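Local coordinates for antifreeze protein (Uncultured bacterium, PDB 6EIO) that binds ice, probably through two faces of its surface, and so acts as an antifreeze protein, at residues Leu117-Tyr122 and Ala145-Gln150. Numbering follows the deposited sequence.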
loop_
_atom_site.group_PDB
_atom_site.type_symbol
_atom_site.label_atom_id
_atom_site.label_comp_id
_atom_site.label_asym_id
_atom_site.label_seq_id
_atom_site.Cartn_x
_atom_site.Cartn_y
_atom_site.Cartn_z
ATOM N N LEU A 117 -5.464 -15.244 -0.047
ATOM C CA LEU A 117 -6.421 -14.452 -0.806
ATOM C C LEU A 117 -6.153 -14.670 -2.288
ATOM O O LEU A 117 -5.055 -14.393 -2.780
ATOM C CB LEU A 117 -6.313 -12.974 -0.442
ATOM C CG LEU A 117 -6.517 -12.644 1.032
ATOM C CD1 LEU A 117 -6.452 -11.142 1.250
ATOM C CD2 LEU A 117 -7.836 -13.214 1.542
ATOM N N THR A 118 -7.163 -15.156 -2.991
ATOM C CA THR A 118 -7.146 -15.313 -4.432
ATOM C C THR A 118 -7.664 -14.031 -5.092
ATOM O O THR A 118 -8.104 -13.093 -4.419
ATOM C CB THR A 118 -7.953 -16.572 -4.793
ATOM O OG1 THR A 118 -9.205 -16.550 -4.094
ATOM C CG2 THR A 118 -7.204 -17.837 -4.369
ATOM N N PRO A 119 -7.561 -13.917 -6.425
ATOM C CA PRO A 119 -7.819 -12.616 -7.063
ATOM C C PRO A 119 -9.246 -12.139 -6.869
ATOM O O PRO A 119 -10.193 -12.928 -6.816
ATOM C CB PRO A 119 -7.514 -12.881 -8.537
ATOM C CG PRO A 119 -6.476 -13.984 -8.489
ATOM C CD PRO A 119 -6.976 -14.876 -7.383
ATOM N N GLY A 120 -9.400 -10.821 -6.817
ATOM C CA GLY A 120 -10.719 -10.213 -6.776
ATOM C C GLY A 120 -10.788 -9.060 -5.805
ATOM O O GLY A 120 -9.792 -8.353 -5.582
ATOM N N LEU A 121 -11.992 -8.853 -5.274
ATOM C CA LEU A 121 -12.368 -7.692 -4.482
ATOM C C LEU A 121 -12.767 -8.162 -3.090
ATOM O O LEU A 121 -13.595 -9.082 -2.948
ATOM C CB LEU A 121 -13.555 -6.994 -5.155
ATOM C CG LEU A 121 -14.066 -5.720 -4.474
ATOM C CD1 LEU A 121 -13.000 -4.647 -4.385
ATOM C CD2 LEU A 121 -15.286 -5.206 -5.221
ATOM N N TYR A 122 -12.204 -7.505 -2.079
ATOM C CA TYR A 122 -12.429 -7.822 -0.679
ATOM C C TYR A 122 -12.847 -6.559 0.047
ATOM O O TYR A 122 -12.311 -5.477 -0.231
ATOM C CB TYR A 122 -11.148 -8.347 -0.041
ATOM C CG TYR A 122 -10.697 -9.661 -0.631
ATOM C CD1 TYR A 122 -9.863 -9.713 -1.754
ATOM C CD2 TYR A 122 -11.137 -10.859 -0.092
ATOM C CE1 TYR A 122 -9.466 -10.919 -2.300
ATOM C CE2 TYR A 122 -10.751 -12.071 -0.624
ATOM C CZ TYR A 122 -9.903 -12.102 -1.723
ATOM O OH TYR A 122 -9.532 -13.328 -2.207
ATOM N N ALA A 145 -3.421 -11.127 -12.523
ATOM C CA ALA A 145 -4.476 -11.040 -11.521
ATOM C C ALA A 145 -4.352 -9.787 -10.661
ATOM O O ALA A 145 -3.264 -9.425 -10.212
ATOM C CB ALA A 145 -4.397 -12.252 -10.601
ATOM N N ILE A 146 -5.502 -9.193 -10.358
ATOM C CA ILE A 146 -5.608 -8.003 -9.525
ATOM C C ILE A 146 -6.327 -8.346 -8.219
ATOM O O ILE A 146 -7.299 -9.118 -8.204
ATOM C CB ILE A 146 -6.358 -6.879 -10.279
ATOM C CG1 ILE A 146 -5.611 -6.458 -11.552
ATOM C CG2 ILE A 146 -6.641 -5.683 -9.373
ATOM C CD1 ILE A 146 -4.301 -5.762 -11.316
ATOM N N PHE A 147 -5.838 -7.752 -7.126
ATOM C CA PHE A 147 -6.387 -7.922 -5.790
ATOM C C PHE A 147 -6.650 -6.538 -5.213
ATOM O O PHE A 147 -5.717 -5.739 -5.103
ATOM C CB PHE A 147 -5.392 -8.659 -4.879
ATOM C CG PHE A 147 -4.794 -9.934 -5.440
ATOM C CD1 PHE A 147 -3.739 -9.880 -6.348
ATOM C CD2 PHE A 147 -5.230 -11.189 -5.001
ATOM C CE1 PHE A 147 -3.133 -11.050 -6.800
ATOM C CE2 PHE A 147 -4.611 -12.341 -5.442
ATOM C CZ PHE A 147 -3.574 -12.271 -6.351
ATOM N N VAL A 148 -7.907 -6.265 -4.840
ATOM C CA VAL A 148 -8.294 -4.971 -4.277
ATOM C C VAL A 148 -8.927 -5.220 -2.916
ATOM O O VAL A 148 -9.882 -6.004 -2.815
ATOM C CB VAL A 148 -9.284 -4.229 -5.187
ATOM C CG1 VAL A 148 -9.733 -2.915 -4.544
ATOM C CG2 VAL A 148 -8.678 -3.994 -6.569
ATOM N N ILE A 149 -8.418 -4.538 -1.884
ATOM C CA ILE A 149 -8.939 -4.689 -0.530
ATOM C C ILE A 149 -9.395 -3.333 -0.023
ATOM O O ILE A 149 -8.609 -2.382 0.047
ATOM C CB ILE A 149 -7.922 -5.308 0.429
ATOM C CG1 ILE A 149 -7.491 -6.674 -0.080
ATOM C CG2 ILE A 149 -8.551 -5.445 1.809
ATOM C CD1 ILE A 149 -6.312 -7.237 0.656
ATOM N N GLN A 150 -10.683 -3.252 0.316
ATOM C CA GLN A 150 -11.327 -2.044 0.825
ATOM C C GLN A 150 -11.433 -2.168 2.341
ATOM O O GLN A 150 -11.935 -3.181 2.839
ATOM C CB GLN A 150 -12.746 -1.915 0.273
ATOM C CG GLN A 150 -12.804 -1.888 -1.241
ATOM C CD GLN A 150 -14.213 -2.025 -1.775
ATOM O OE1 GLN A 150 -15.057 -2.714 -1.174
ATOM N NE2 GLN A 150 -14.475 -1.405 -2.894
#
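G120-Y122 and F147-I149 lie on neighbouring parallel strands, in successive coils of the ice-binding-protein beta-solenoid, and illustrate how one turn stacks on the next. Their axes approach to 4.8 Å and run only 13° apart. Four backbone hydrogen bonds tie them: G120 N to I146 O, V148 N to G120 O, Y122 N to V148 O and Q150 N to Y122 O. The last is the shortest, 2.8 Å from N to O, and the first is the most bent, 140° at its hydrogen. Alpha hydrogens add weaker contacts, the CA of F147 facing G120 O and that of L121 facing V148 O. On the outer flanks the same pattern continues, L121 bonding to V106 and F147 to N173 and Y175.

Apolar side chains fill both faces of the pair. On one, L121 has CG anti to its backbone N (chi1 -178°), which brings CD1 across to V148 CG1 at 3.7 Å; that methyl also meets the amide end of Q150, whose NE2 is hydrogen-bonded to the carbonyls of A97 and R100 in and just after helix 81-99. The other face, turned to the solenoid interior, carries Y122, whose CB meets I149 CG1 at 4.0 Å, while L117 and I149 cross at about a right angle, touching through their CD1 methyls, and both also pack on F137 of strand 135-138.

At the bend before G120, whose backbone angles suit only glycine, the F147 ring lies against the turn: its CE2 is 3.4 Å from L117 O, and P119 CB sits over one face, offset toward the rim. The turn is braced internally by the Y122 hydroxyl, which donates to T118 O at 2.6 Å, with that oxygen near the plane of the tyrosine ring. On the same proline, CG presses on A145 CB at 3.4 Å, tighter than usual van der Waals contact.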